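Local coordinates for Cyp101j2 (Sphingobium yanoikuyae, PDB 5KYO), which is a haem-containing cytochrome P450 monooxygenase that probably hydroxylates the monoterpene 1,8-cineole by activating molecular oxygen, at residues I121-D126 with C264-V269; P128-F133 with K374-C379; A291-I296 with E395-I400. One frame throughout, in Å; residues are numbered along the deposited sequence.

Contact 1. Residues I121-D126 with C264-V269; sequences IPLSLD and CIQVLV. With HEM (protoporphyrin IX containing Fe), chain G.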
loop_
_atom_site.group_PDB
_atom_site.type_symbol
_atom_site.label_atom_id
_atom_site.label_comp_id
_atom_site.label_asym_id
_atom_site.label_seq_id
_atom_site.Cartn_x
_atom_site.Cartn_y
_atom_site.Cartn_z
ATOM N N ILE A 121 -14.311 -10.534 -4.164
ATOM C CA ILE A 121 -15.250 -9.715 -3.389
ATOM C C ILE A 121 -14.802 -9.725 -1.925
ATOM O O ILE A 121 -14.227 -10.714 -1.471
ATOM C CB ILE A 121 -16.708 -10.218 -3.528
ATOM C CG1 ILE A 121 -16.977 -11.426 -2.627
ATOM C CG2 ILE A 121 -17.013 -10.554 -4.972
ATOM C CD1 ILE A 121 -18.391 -11.888 -2.685
ATOM N N PRO A 122 -15.033 -8.621 -1.188
ATOM C CA PRO A 122 -15.738 -7.381 -1.555
ATOM C C PRO A 122 -14.885 -6.248 -2.140
ATOM O O PRO A 122 -15.433 -5.193 -2.444
ATOM C CB PRO A 122 -16.309 -6.916 -0.223
ATOM C CG PRO A 122 -15.218 -7.314 0.770
ATOM C CD PRO A 122 -14.679 -8.640 0.248
ATOM N N LEU A 123 -13.582 -6.433 -2.271
ATOM C CA LEU A 123 -12.735 -5.343 -2.764
ATOM C C LEU A 123 -13.048 -5.029 -4.228
ATOM O O LEU A 123 -12.840 -3.909 -4.702
ATOM C CB LEU A 123 -11.263 -5.687 -2.594
ATOM C CG LEU A 123 -10.614 -5.245 -1.274
ATOM C CD1 LEU A 123 -11.461 -5.662 -0.071
ATOM C CD2 LEU A 123 -9.189 -5.784 -1.154
ATOM N N SER A 124 -13.575 -6.028 -4.927
ATOM C CA SER A 124 -13.974 -5.889 -6.317
ATOM C C SER A 124 -15.342 -5.223 -6.454
ATOM O O SER A 124 -15.750 -4.876 -7.550
ATOM C CB SER A 124 -13.984 -7.261 -6.993
ATOM O OG SER A 124 -14.790 -8.158 -6.253
ATOM N N LEU A 125 -16.042 -5.043 -5.336
ATOM C CA LEU A 125 -17.371 -4.437 -5.366
ATOM C C LEU A 125 -17.329 -2.920 -5.555
ATOM O O LEU A 125 -16.366 -2.259 -5.156
ATOM C CB LEU A 125 -18.133 -4.766 -4.079
ATOM C CG LEU A 125 -18.420 -6.237 -3.764
ATOM C CD1 LEU A 125 -19.344 -6.328 -2.563
ATOM C CD2 LEU A 125 -19.016 -6.955 -4.966
ATOM N N ASP A 126 -18.378 -2.385 -6.175
ATOM C CA ASP A 126 -18.607 -0.943 -6.253
ATOM C C ASP A 126 -19.760 -0.609 -5.338
ATOM O O ASP A 126 -20.562 -1.497 -5.004
ATOM C CB ASP A 126 -18.964 -0.487 -7.678
ATOM C CG ASP A 126 -17.859 -0.725 -8.676
ATOM O OD1 ASP A 126 -16.679 -0.454 -8.351
ATOM O OD2 ASP A 126 -18.177 -1.185 -9.798
ATOM N N CYS A 264 -10.075 -11.638 5.554
ATOM C CA CYS A 264 -8.814 -11.965 6.229
ATOM C C CYS A 264 -7.594 -11.889 5.303
ATOM O O CYS A 264 -6.572 -11.285 5.667
ATOM C CB CYS A 264 -8.871 -13.351 6.855
ATOM S SG CYS A 264 -9.867 -13.423 8.366
ATOM N N ILE A 265 -7.698 -12.508 4.122
ATOM C CA ILE A 265 -6.605 -12.502 3.137
ATOM C C ILE A 265 -6.313 -11.081 2.664
ATOM O O ILE A 265 -5.149 -10.638 2.574
ATOM C CB ILE A 265 -6.932 -13.376 1.891
ATOM C CG1 ILE A 265 -7.071 -14.856 2.266
ATOM C CG2 ILE A 265 -5.856 -13.166 0.781
ATOM C CD1 ILE A 265 -7.738 -15.753 1.165
ATOM N N GLN A 266 -7.383 -10.375 2.322
ATOM C CA GLN A 266 -7.245 -9.026 1.808
ATOM C C GLN A 266 -6.650 -8.085 2.861
ATOM O O GLN A 266 -5.856 -7.219 2.533
ATOM C CB GLN A 266 -8.604 -8.506 1.316
ATOM C CG GLN A 266 -9.132 -9.260 0.096
ATOM C CD GLN A 266 -10.640 -9.134 -0.078
ATOM O OE1 GLN A 266 -11.376 -8.954 0.889
ATOM N NE2 GLN A 266 -11.102 -9.244 -1.317
ATOM N N VAL A 267 -7.025 -8.270 4.122
ATOM C CA VAL A 267 -6.459 -7.485 5.220
ATOM C C VAL A 267 -4.994 -7.846 5.493
ATOM O O VAL A 267 -4.163 -6.956 5.711
ATOM C CB VAL A 267 -7.311 -7.667 6.512
ATOM C CG1 VAL A 267 -6.585 -7.140 7.726
ATOM C CG2 VAL A 267 -8.662 -6.967 6.345
ATOM N N LEU A 268 -4.657 -9.136 5.462
ATOM C CA LEU A 268 -3.255 -9.566 5.566
ATOM C C LEU A 268 -2.373 -9.001 4.432
ATOM O O LEU A 268 -1.307 -8.395 4.659
ATOM C CB LEU A 268 -3.174 -11.100 5.583
ATOM C CG LEU A 268 -1.754 -11.693 5.465
ATOM C CD1 LEU A 268 -0.825 -11.254 6.608
ATOM C CD2 LEU A 268 -1.780 -13.210 5.343
ATOM N N VAL A 269 -2.807 -9.178 3.202
ATOM C CA VAL A 269 -1.989 -8.706 2.088
ATOM C C VAL A 269 -1.974 -7.190 1.980
ATOM O O VAL A 269 -0.932 -6.590 1.654
ATOM C CB VAL A 269 -2.470 -9.344 0.773
ATOM C CG1 VAL A 269 -2.048 -8.522 -0.432
ATOM C CG2 VAL A 269 -1.925 -10.758 0.690
HETATM C CHA HEM G . -6.999 -0.058 0.431
HETATM C CHB HEM G . -2.649 2.094 0.610
HETATM C CHC HEM G . -1.793 -0.082 4.902
HETATM C CHD HEM G . -5.657 -2.890 4.207
HETATM C C1A HEM G . -5.950 0.771 0.113
HETATM C C2A HEM G . -5.877 1.709 -1.001
HETATM C C3A HEM G . -4.657 2.290 -0.953
HETATM C C4A HEM G . -3.931 1.759 0.191
HETATM C CMA HEM G . -4.132 3.373 -1.929
HETATM C CAA HEM G . -6.968 2.014 -2.067
HETATM C CBA HEM G . -6.996 0.980 -3.188
HETATM C CGA HEM G . -7.994 1.383 -4.248
HETATM O O1A HEM G . -7.822 2.467 -4.874
HETATM O O2A HEM G . -8.966 0.620 -4.490
HETATM C C1B HEM G . -2.066 1.729 1.818
HETATM C C2B HEM G . -0.829 2.265 2.379
HETATM C C3B HEM G . -0.597 1.652 3.557
HETATM C C4B HEM G . -1.673 0.719 3.782
HETATM C CMB HEM G . 0.068 3.350 1.728
HETATM C CAB HEM G . 0.563 1.833 4.582
HETATM C CBB HEM G . 1.529 2.753 4.524
HETATM C C1C HEM G . -2.785 -1.008 5.104
HETATM C C2C HEM G . -2.956 -1.826 6.289
HETATM C C3C HEM G . -4.023 -2.614 6.086
HETATM C C4C HEM G . -4.564 -2.296 4.778
HETATM C CMC HEM G . -2.010 -1.758 7.506
HETATM C CAC HEM G . -4.672 -3.674 6.990
HETATM C CBC HEM G . -4.360 -3.902 8.267
HETATM C C1D HEM G . -6.359 -2.427 3.118
HETATM C C2D HEM G . -7.554 -3.040 2.562
HETATM C C3D HEM G . -7.957 -2.141 1.416
HETATM C C4D HEM G . -6.982 -1.084 1.354
HETATM C CMD HEM G . -8.350 -4.306 2.980
HETATM C CAD HEM G . -9.171 -2.359 0.488
HETATM C CBD HEM G . -10.305 -1.390 0.826
HETATM C CGD HEM G . -11.463 -1.655 -0.119
HETATM O O1D HEM G . -12.625 -1.799 0.338
HETATM O O2D HEM G . -11.200 -1.743 -1.346
HETATM N NA HEM G . -4.748 0.839 0.815
HETATM N NB HEM G . -2.539 0.788 2.710
HETATM N NC HEM G . -3.786 -1.309 4.210
HETATM N ND HEM G . -6.057 -1.295 2.373
HETATM FE FE HEM G . -4.371 -0.118 2.604
#

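Contact 2. Residues P128-F133 with K374-C379; sequences PEHRPF and KGSHTC. With HEM (protoporphyrin IX containing Fe), chain G.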
loop_
_atom_site.group_PDB
_atom_site.type_symbol
_atom_site.label_atom_id
_atom_site.label_comp_id
_atom_site.label_asym_id
_atom_site.label_seq_id
_atom_site.Cartn_x
_atom_site.Cartn_y
_atom_site.Cartn_z
ATOM N N PRO A 128 -23.517 0.596 -4.880
ATOM C CA PRO A 128 -23.934 0.483 -3.479
ATOM C C PRO A 128 -23.519 -0.809 -2.761
ATOM O O PRO A 128 -23.535 -0.799 -1.533
ATOM C CB PRO A 128 -25.461 0.575 -3.570
ATOM C CG PRO A 128 -25.792 0.076 -4.937
ATOM C CD PRO A 128 -24.655 0.497 -5.812
ATOM N N GLU A 129 -23.143 -1.865 -3.481
ATOM C CA GLU A 129 -22.897 -3.178 -2.868
ATOM C C GLU A 129 -21.693 -3.185 -1.929
ATOM O O GLU A 129 -21.621 -3.976 -0.985
ATOM C CB GLU A 129 -22.692 -4.246 -3.947
ATOM C CG GLU A 129 -23.951 -4.648 -4.704
ATOM C CD GLU A 129 -24.222 -3.770 -5.913
ATOM O OE1 GLU A 129 -23.314 -3.011 -6.317
ATOM O OE2 GLU A 129 -25.340 -3.845 -6.469
ATOM N N HIS A 130 -20.751 -2.293 -2.199
ATOM C CA HIS A 130 -19.525 -2.209 -1.412
ATOM C C HIS A 130 -19.721 -1.515 -0.075
ATOM O O HIS A 130 -18.860 -1.614 0.808
ATOM C CB HIS A 130 -18.447 -1.472 -2.199
ATOM C CG HIS A 130 -17.120 -1.431 -1.505
ATOM N ND1 HIS A 130 -16.698 -0.342 -0.771
ATOM C CD2 HIS A 130 -16.131 -2.353 -1.414
ATOM C CE1 HIS A 130 -15.502 -0.593 -0.265
ATOM N NE2 HIS A 130 -15.133 -1.802 -0.647
ATOM N N ARG A 131 -20.846 -0.816 0.073
ATOM C CA ARG A 131 -21.136 -0.049 1.284
ATOM C C ARG A 131 -21.025 -0.840 2.589
ATOM O O ARG A 131 -20.245 -0.457 3.462
ATOM C CB ARG A 131 -22.538 0.563 1.228
ATOM C CG ARG A 131 -22.872 1.282 2.509
ATOM C CD ARG A 131 -24.103 2.164 2.422
ATOM N NE ARG A 131 -24.320 2.947 3.645
ATOM C CZ ARG A 131 -24.432 2.452 4.879
ATOM N NH1 ARG A 131 -24.382 1.142 5.100
ATOM N NH2 ARG A 131 -24.623 3.279 5.903
ATOM N N PRO A 132 -21.805 -1.931 2.738
ATOM C CA PRO A 132 -21.804 -2.546 4.073
ATOM C C PRO A 132 -20.457 -3.152 4.423
ATOM O O PRO A 132 -20.095 -3.189 5.594
ATOM C CB PRO A 132 -22.857 -3.642 3.970
ATOM C CG PRO A 132 -23.534 -3.441 2.622
ATOM C CD PRO A 132 -22.555 -2.750 1.767
ATOM N N PHE A 133 -19.724 -3.613 3.415
ATOM C CA PHE A 133 -18.417 -4.202 3.658
ATOM C C PHE A 133 -17.402 -3.147 4.062
ATOM O O PHE A 133 -16.604 -3.371 4.977
ATOM C CB PHE A 133 -17.944 -4.972 2.430
ATOM C CG PHE A 133 -18.728 -6.221 2.190
ATOM C CD1 PHE A 133 -18.372 -7.402 2.820
ATOM C CD2 PHE A 133 -19.834 -6.212 1.355
ATOM C CE1 PHE A 133 -19.092 -8.562 2.608
ATOM C CE2 PHE A 133 -20.566 -7.365 1.141
ATOM C CZ PHE A 133 -20.191 -8.544 1.769
ATOM N N LYS A 374 -8.863 7.387 -2.402
ATOM C CA LYS A 374 -9.997 8.295 -2.305
ATOM C C LYS A 374 -11.243 7.534 -2.768
ATOM O O LYS A 374 -11.158 6.700 -3.667
ATOM C CB LYS A 374 -9.782 9.552 -3.150
ATOM N N GLY A 375 -12.377 7.803 -2.134
ATOM C CA GLY A 375 -13.617 7.167 -2.520
ATOM C C GLY A 375 -13.999 6.079 -1.547
ATOM O O GLY A 375 -13.481 6.019 -0.425
ATOM N N SER A 376 -14.914 5.214 -1.978
ATOM C CA SER A 376 -15.429 4.170 -1.114
ATOM C C SER A 376 -14.319 3.216 -0.686
ATOM O O SER A 376 -14.374 2.648 0.387
ATOM C CB SER A 376 -16.552 3.397 -1.813
ATOM O OG SER A 376 -17.126 2.429 -0.940
ATOM N N HIS A 377 -13.296 3.070 -1.521
ATOM C CA HIS A 377 -12.247 2.091 -1.259
ATOM C C HIS A 377 -11.035 2.696 -0.529
ATOM O O HIS A 377 -9.943 2.121 -0.541
ATOM C CB HIS A 377 -11.829 1.420 -2.571
ATOM C CG HIS A 377 -12.925 0.596 -3.185
ATOM N ND1 HIS A 377 -13.080 -0.747 -2.928
ATOM C CD2 HIS A 377 -13.954 0.940 -4.002
ATOM C CE1 HIS A 377 -14.129 -1.206 -3.587
ATOM N NE2 HIS A 377 -14.680 -0.200 -4.242
ATOM N N THR A 378 -11.254 3.822 0.147
ATOM C CA THR A 378 -10.201 4.465 0.931
ATOM C C THR A 378 -9.698 3.494 1.991
ATOM O O THR A 378 -10.483 2.791 2.632
ATOM C CB THR A 378 -10.697 5.770 1.588
ATOM O OG1 THR A 378 -9.653 6.332 2.394
ATOM N N CYS A 379 -8.377 3.453 2.148
ATOM C CA CYS A 379 -7.713 2.443 2.962
ATOM C C CYS A 379 -8.272 2.381 4.356
ATOM O O CYS A 379 -8.199 3.351 5.096
ATOM C CB CYS A 379 -6.207 2.717 3.048
ATOM S SG CYS A 379 -5.356 1.490 4.089
HETATM C CHA HEM G . -6.999 -0.058 0.431
HETATM C CHB HEM G . -2.649 2.094 0.610
HETATM C CHC HEM G . -1.793 -0.082 4.902
HETATM C CHD HEM G . -5.657 -2.890 4.207
HETATM C C1A HEM G . -5.950 0.771 0.113
HETATM C C2A HEM G . -5.877 1.709 -1.001
HETATM C C3A HEM G . -4.657 2.290 -0.953
HETATM C C4A HEM G . -3.931 1.759 0.191
HETATM C CMA HEM G . -4.132 3.373 -1.929
HETATM C CAA HEM G . -6.968 2.014 -2.067
HETATM C CBA HEM G . -6.996 0.980 -3.188
HETATM C CGA HEM G . -7.994 1.383 -4.248
HETATM O O1A HEM G . -7.822 2.467 -4.874
HETATM O O2A HEM G . -8.966 0.620 -4.490
HETATM C C1B HEM G . -2.066 1.729 1.818
HETATM C C2B HEM G . -0.829 2.265 2.379
HETATM C C3B HEM G . -0.597 1.652 3.557
HETATM C C4B HEM G . -1.673 0.719 3.782
HETATM C CMB HEM G . 0.068 3.350 1.728
HETATM C CAB HEM G . 0.563 1.833 4.582
HETATM C CBB HEM G . 1.529 2.753 4.524
HETATM C C1C HEM G . -2.785 -1.008 5.104
HETATM C C2C HEM G . -2.956 -1.826 6.289
HETATM C C3C HEM G . -4.023 -2.614 6.086
HETATM C C4C HEM G . -4.564 -2.296 4.778
HETATM C CMC HEM G . -2.010 -1.758 7.506
HETATM C CAC HEM G . -4.672 -3.674 6.990
HETATM C CBC HEM G . -4.360 -3.902 8.267
HETATM C C1D HEM G . -6.359 -2.427 3.118
HETATM C C2D HEM G . -7.554 -3.040 2.562
HETATM C C3D HEM G . -7.957 -2.141 1.416
HETATM C C4D HEM G . -6.982 -1.084 1.354
HETATM C CMD HEM G . -8.350 -4.306 2.980
HETATM C CAD HEM G . -9.171 -2.359 0.488
HETATM C CBD HEM G . -10.305 -1.390 0.826
HETATM C CGD HEM G . -11.463 -1.655 -0.119
HETATM O O1D HEM G . -12.625 -1.799 0.338
HETATM O O2D HEM G . -11.200 -1.743 -1.346
HETATM N NA HEM G . -4.748 0.839 0.815
HETATM N NB HEM G . -2.539 0.788 2.710
HETATM N NC HEM G . -3.786 -1.309 4.210
HETATM N ND HEM G . -6.057 -1.295 2.373
HETATM FE FE HEM G . -4.371 -0.118 2.604
#

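Contact 3. Residues A291-I296 with E395-I400; sequences ALRRAI and EWFARI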
loop_
_atom_site.group_PDB
_atom_site.type_symbol
_atom_site.label_atom_id
_atom_site.label_comp_id
_atom_site.label_asym_id
_atom_site.label_seq_id
_atom_site.Cartn_x
_atom_site.Cartn_y
_atom_site.Cartn_z
ATOM N N ALA A 291 19.888 16.422 8.171
ATOM C CA ALA A 291 19.211 17.525 8.863
ATOM C C ALA A 291 17.957 17.045 9.582
ATOM O O ALA A 291 17.738 17.365 10.750
ATOM C CB ALA A 291 18.861 18.629 7.884
ATOM N N LEU A 292 17.139 16.272 8.878
ATOM C CA LEU A 292 15.905 15.736 9.454
ATOM C C LEU A 292 16.155 14.701 10.555
ATOM O O LEU A 292 15.556 14.751 11.640
ATOM C CB LEU A 292 15.054 15.112 8.341
ATOM C CG LEU A 292 13.803 14.342 8.765
ATOM C CD1 LEU A 292 12.798 15.273 9.420
ATOM C CD2 LEU A 292 13.217 13.693 7.534
ATOM N N ARG A 293 17.029 13.748 10.268
ATOM C CA ARG A 293 17.389 12.710 11.232
ATOM C C ARG A 293 17.901 13.286 12.563
ATOM O O ARG A 293 17.461 12.882 13.634
ATOM C CB ARG A 293 18.435 11.772 10.616
ATOM C CG ARG A 293 18.857 10.601 11.485
ATOM C CD ARG A 293 19.903 9.730 10.802
ATOM N NE ARG A 293 21.227 10.379 10.682
ATOM C CZ ARG A 293 21.793 10.743 9.538
ATOM N NH1 ARG A 293 21.158 10.593 8.383
ATOM N NH2 ARG A 293 22.999 11.301 9.548
ATOM N N ARG A 294 18.843 14.225 12.500
ATOM C CA ARG A 294 19.379 14.802 13.725
ATOM C C ARG A 294 18.332 15.625 14.500
ATOM O O ARG A 294 18.345 15.648 15.735
ATOM C CB ARG A 294 20.617 15.653 13.404
ATOM C CG ARG A 294 21.669 14.931 12.533
ATOM C CD ARG A 294 22.985 14.668 13.220
ATOM N NE ARG A 294 23.891 13.839 12.418
ATOM C CZ ARG A 294 24.756 14.317 11.523
ATOM N NH1 ARG A 294 24.844 15.623 11.308
ATOM N NH2 ARG A 294 25.531 13.484 10.848
ATOM N N ALA A 295 17.409 16.284 13.803
ATOM C CA ALA A 295 16.359 17.027 14.507
ATOM C C ALA A 295 15.446 16.085 15.288
ATOM O O ALA A 295 15.104 16.323 16.477
ATOM C CB ALA A 295 15.548 17.868 13.520
ATOM N N ILE A 296 15.065 14.989 14.634
ATOM C CA ILE A 296 14.148 14.045 15.274
ATOM C C ILE A 296 14.833 13.355 16.446
ATOM O O ILE A 296 14.200 13.088 17.472
ATOM C CB ILE A 296 13.617 12.987 14.274
ATOM C CG1 ILE A 296 12.587 13.603 13.319
ATOM C CG2 ILE A 296 12.977 11.834 14.996
ATOM C CD1 ILE A 296 12.128 12.623 12.226
ATOM N N GLU A 395 10.720 4.079 18.780
ATOM C CA GLU A 395 11.676 3.089 19.289
ATOM C C GLU A 395 13.007 3.064 18.536
ATOM O O GLU A 395 14.029 2.757 19.135
ATOM C CB GLU A 395 11.066 1.689 19.273
ATOM C CG GLU A 395 9.805 1.587 20.109
ATOM C CD GLU A 395 10.033 1.913 21.585
ATOM O OE1 GLU A 395 11.176 1.785 22.069
ATOM O OE2 GLU A 395 9.061 2.286 22.264
ATOM N N TRP A 396 13.002 3.339 17.231
ATOM C CA TRP A 396 14.249 3.353 16.499
ATOM C C TRP A 396 15.092 4.512 17.039
ATOM O O TRP A 396 16.250 4.324 17.425
ATOM C CB TRP A 396 14.038 3.483 14.968
ATOM C CG TRP A 396 15.338 3.298 14.208
ATOM C CD1 TRP A 396 16.353 4.206 14.087
ATOM C CD2 TRP A 396 15.764 2.130 13.495
ATOM N NE1 TRP A 396 17.378 3.676 13.352
ATOM C CE2 TRP A 396 17.048 2.397 12.985
ATOM C CE3 TRP A 396 15.191 0.877 13.256
ATOM C CZ2 TRP A 396 17.758 1.472 12.227
ATOM C CZ3 TRP A 396 15.907 -0.043 12.501
ATOM C CH2 TRP A 396 17.170 0.262 11.996
ATOM N N PHE A 397 14.508 5.707 17.104
ATOM C CA PHE A 397 15.303 6.878 17.480
ATOM C C PHE A 397 15.738 6.850 18.952
ATOM O O PHE A 397 16.733 7.469 19.308
ATOM C CB PHE A 397 14.549 8.171 17.166
ATOM C CG PHE A 397 14.753 8.633 15.748
ATOM C CD1 PHE A 397 15.937 9.249 15.375
ATOM C CD2 PHE A 397 13.794 8.380 14.785
ATOM C CE1 PHE A 397 16.133 9.658 14.066
ATOM C CE2 PHE A 397 13.986 8.771 13.471
ATOM C CZ PHE A 397 15.146 9.404 13.105
ATOM N N ALA A 398 15.026 6.110 19.796
ATOM C CA ALA A 398 15.473 5.963 21.180
ATOM C C ALA A 398 16.784 5.176 21.264
ATOM O O ALA A 398 17.594 5.419 22.173
ATOM C CB ALA A 398 14.412 5.282 22.034
ATOM N N ARG A 399 16.972 4.243 20.332
ATOM C CA ARG A 399 18.038 3.245 20.392
ATOM C C ARG A 399 19.186 3.431 19.394
ATOM O O ARG A 399 20.330 3.128 19.716
ATOM C CB ARG A 399 17.443 1.833 20.194
ATOM C CG ARG A 399 16.444 1.448 21.294
ATOM C CD ARG A 399 15.665 0.148 21.052
ATOM N NE ARG A 399 15.036 -0.260 22.323
ATOM C CZ ARG A 399 13.922 0.290 22.776
ATOM N NH1 ARG A 399 13.334 1.223 22.038
ATOM N NH2 ARG A 399 13.395 -0.066 23.952
ATOM N N ILE A 400 18.862 3.861 18.178
ATOM C CA ILE A 400 19.830 4.144 17.115
ATOM C C ILE A 400 19.517 5.525 16.544
ATOM O O ILE A 400 18.920 5.651 15.480
ATOM C CB ILE A 400 19.788 3.054 15.999
ATOM C CG1 ILE A 400 19.910 1.650 16.624
ATOM C CG2 ILE A 400 20.882 3.281 14.953
ATOM C CD1 ILE A 400 19.519 0.497 15.692
#

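Contact 1. Residues I121-D126 with C264-V269
Q266 reaches out from helix 257-270 to meet P122 and L123 in the loop ahead of helix 131-140. In the cytochrome P450 fold these are the N-terminal half of the long distal helix and the loop leading into helix C, and here they close together beside the haem. The tight part of the contact is the meeting of L123 and Q266, which reach toward each other, L123 from the loop and Q266 from the helix. The isopropyl group of L123 lies along the glutamine: CD2 sits 3.7 Å from Q266 CG, while CD1 touches the amide end, 3.4 Å from OE1. The same oxygen is also touched by P122, whose CD lies 3.4 Å from Q266 OE1. Q266 gets there with CG anti to its carbonyl carbon (chi1 -66°) and an extended chain beyond, which carries the amide away from the helix to the loop. A cis peptide bond precedes P122, which opens a type I turn closed by L125 N on P122 O.

The polar edge is looser. Q266 NE2 gives I121 O a weak, bent hydrogen bond of 3.5 Å (139°), and the same carbonyl also accepts from N262 ND2. The I121 side chain starts out away from the helix, and the residue is exposed. Replacing Q266 by an alanine would probably leave I121 O with one donor fewer and open a gap beside the L123 methyls.

Both segments also border the porphyrin. Helix 257-270 brings V267 O to 3.6 Å from the vinyl carbon CAC of the haem, and from the loop L123 CG packs 3.6 Å from the propionate oxygen O2D.

Contact 2. Residues P128-F133 with K374-C379
H130, where the chain enters helix 131-140, meets S376 and H377 in the cysteine-ligand loop of the P450 fold, where F372, G375 and C379 belong to the signature sequence. Hydrogen bonds come first. H130 ND1 and S376 OG are 2.8 Å apart at the edge of the imidazole, and at its other nitrogen H130 NE2 donates to the haem propionate oxygen O1D at 2.7 Å, a somewhat bent bond. H377 ND1 gives a straighter one, 2.7 Å and 161°, to O2D of the same carboxylate, and its NE2 makes a weak bond to L125 O. Each propionate oxygen lies near the plane of the ring that binds it. With CG anti to the backbone N (chi1 -176°), H130 reaches across to the loop and the propionate together. R134 on helix 131-140 donates to the carbonyl oxygens of S376 (from NE) and G375 (from NH2), which ties the turn G375-T378 to that helix.

The two imidazoles also touch. Their centroids are 3.8 Å apart and their planes inclined at 35°, with H377 CE1 over one face of H130 near its rim, 3.2 Å from H130 NE2.

Metal coordination ends the segment: C379 SG binds the haem iron at 2.4 Å, the cysteine ligand that defines the family.

If the weak bond to L125 O is real, both nitrogens of H377 donate and the ring may carry a positive charge, which would help balance the propionate whose O1D is held by H130 and O2D by H377.

Contact 3. Residues A291-I296 with E395-I400
Helix 290-298 and the C-terminal part of helix 382-399 come nearest at I296 and F397, whose CA atoms are 7.6 Å apart, and no hydrogen bond joins the two segments. In the P450 fold these are helices J and L, and the contact between them lies in the helical part of the molecule, far from the haem. F397 carries it from one side alone: its ring projects from helix 382-399 and lodges against R293 and I296, about one turn apart on the partner helix.

The main contact is a CH-pi interaction. I296 CG2 stands over the middle of the F397 ring, 3.5 Å from its centroid and only 10° off the ring normal, and is 3.6 Å from F397 CD2. The methyl is placed there by the first torsion of I296: CG1 (chi1 -74°) is anti to the carbonyl carbon, which leaves CG2 anti to the backbone N and over the ring. The I296 side chain also packs on L286, I303 and A306 of neighbouring helices, and F397 itself touches L286.

R293 meets the ring with its aliphatic stem, not its charge: R293 CG lies 3.9 Å from F397 CE1. Beyond the stem the chain bends, and the guanidinium group is bound elsewhere, NH1 to L286 O and NH2 in a salt bridge with E402. The ring of F397 thus closes the gap between two helices with almost purely apolar atoms. The exception is a backbone oxygen: R293 O lies obliquely to the ring, 3.5 Å from F397 CE1.

In the fold
Contacts 1 and 2 are neighbours, their centres 11 Å apart, and both touch the haem. Their segments alternate along the chain: 121-126 and 128-133 lead into helix 131-140, then come 264-269 on helix 257-270 and, much later, the cysteine-ligand loop 374-379. Distant parts of the sequence are thereby gathered around one porphyrin. Contact 3 stands apart, its centre about 36 Å from that of contact 1 and 37 Å from that of contact 2, on the opposite side of the chain's centre. Contact 1 closes before contact 3 opens at 291-296, whereas contacts 2 and 3 interleave: helix 382-399, carrying 395-400, starts just after the cysteine loop and runs from the haem to helix 290-298.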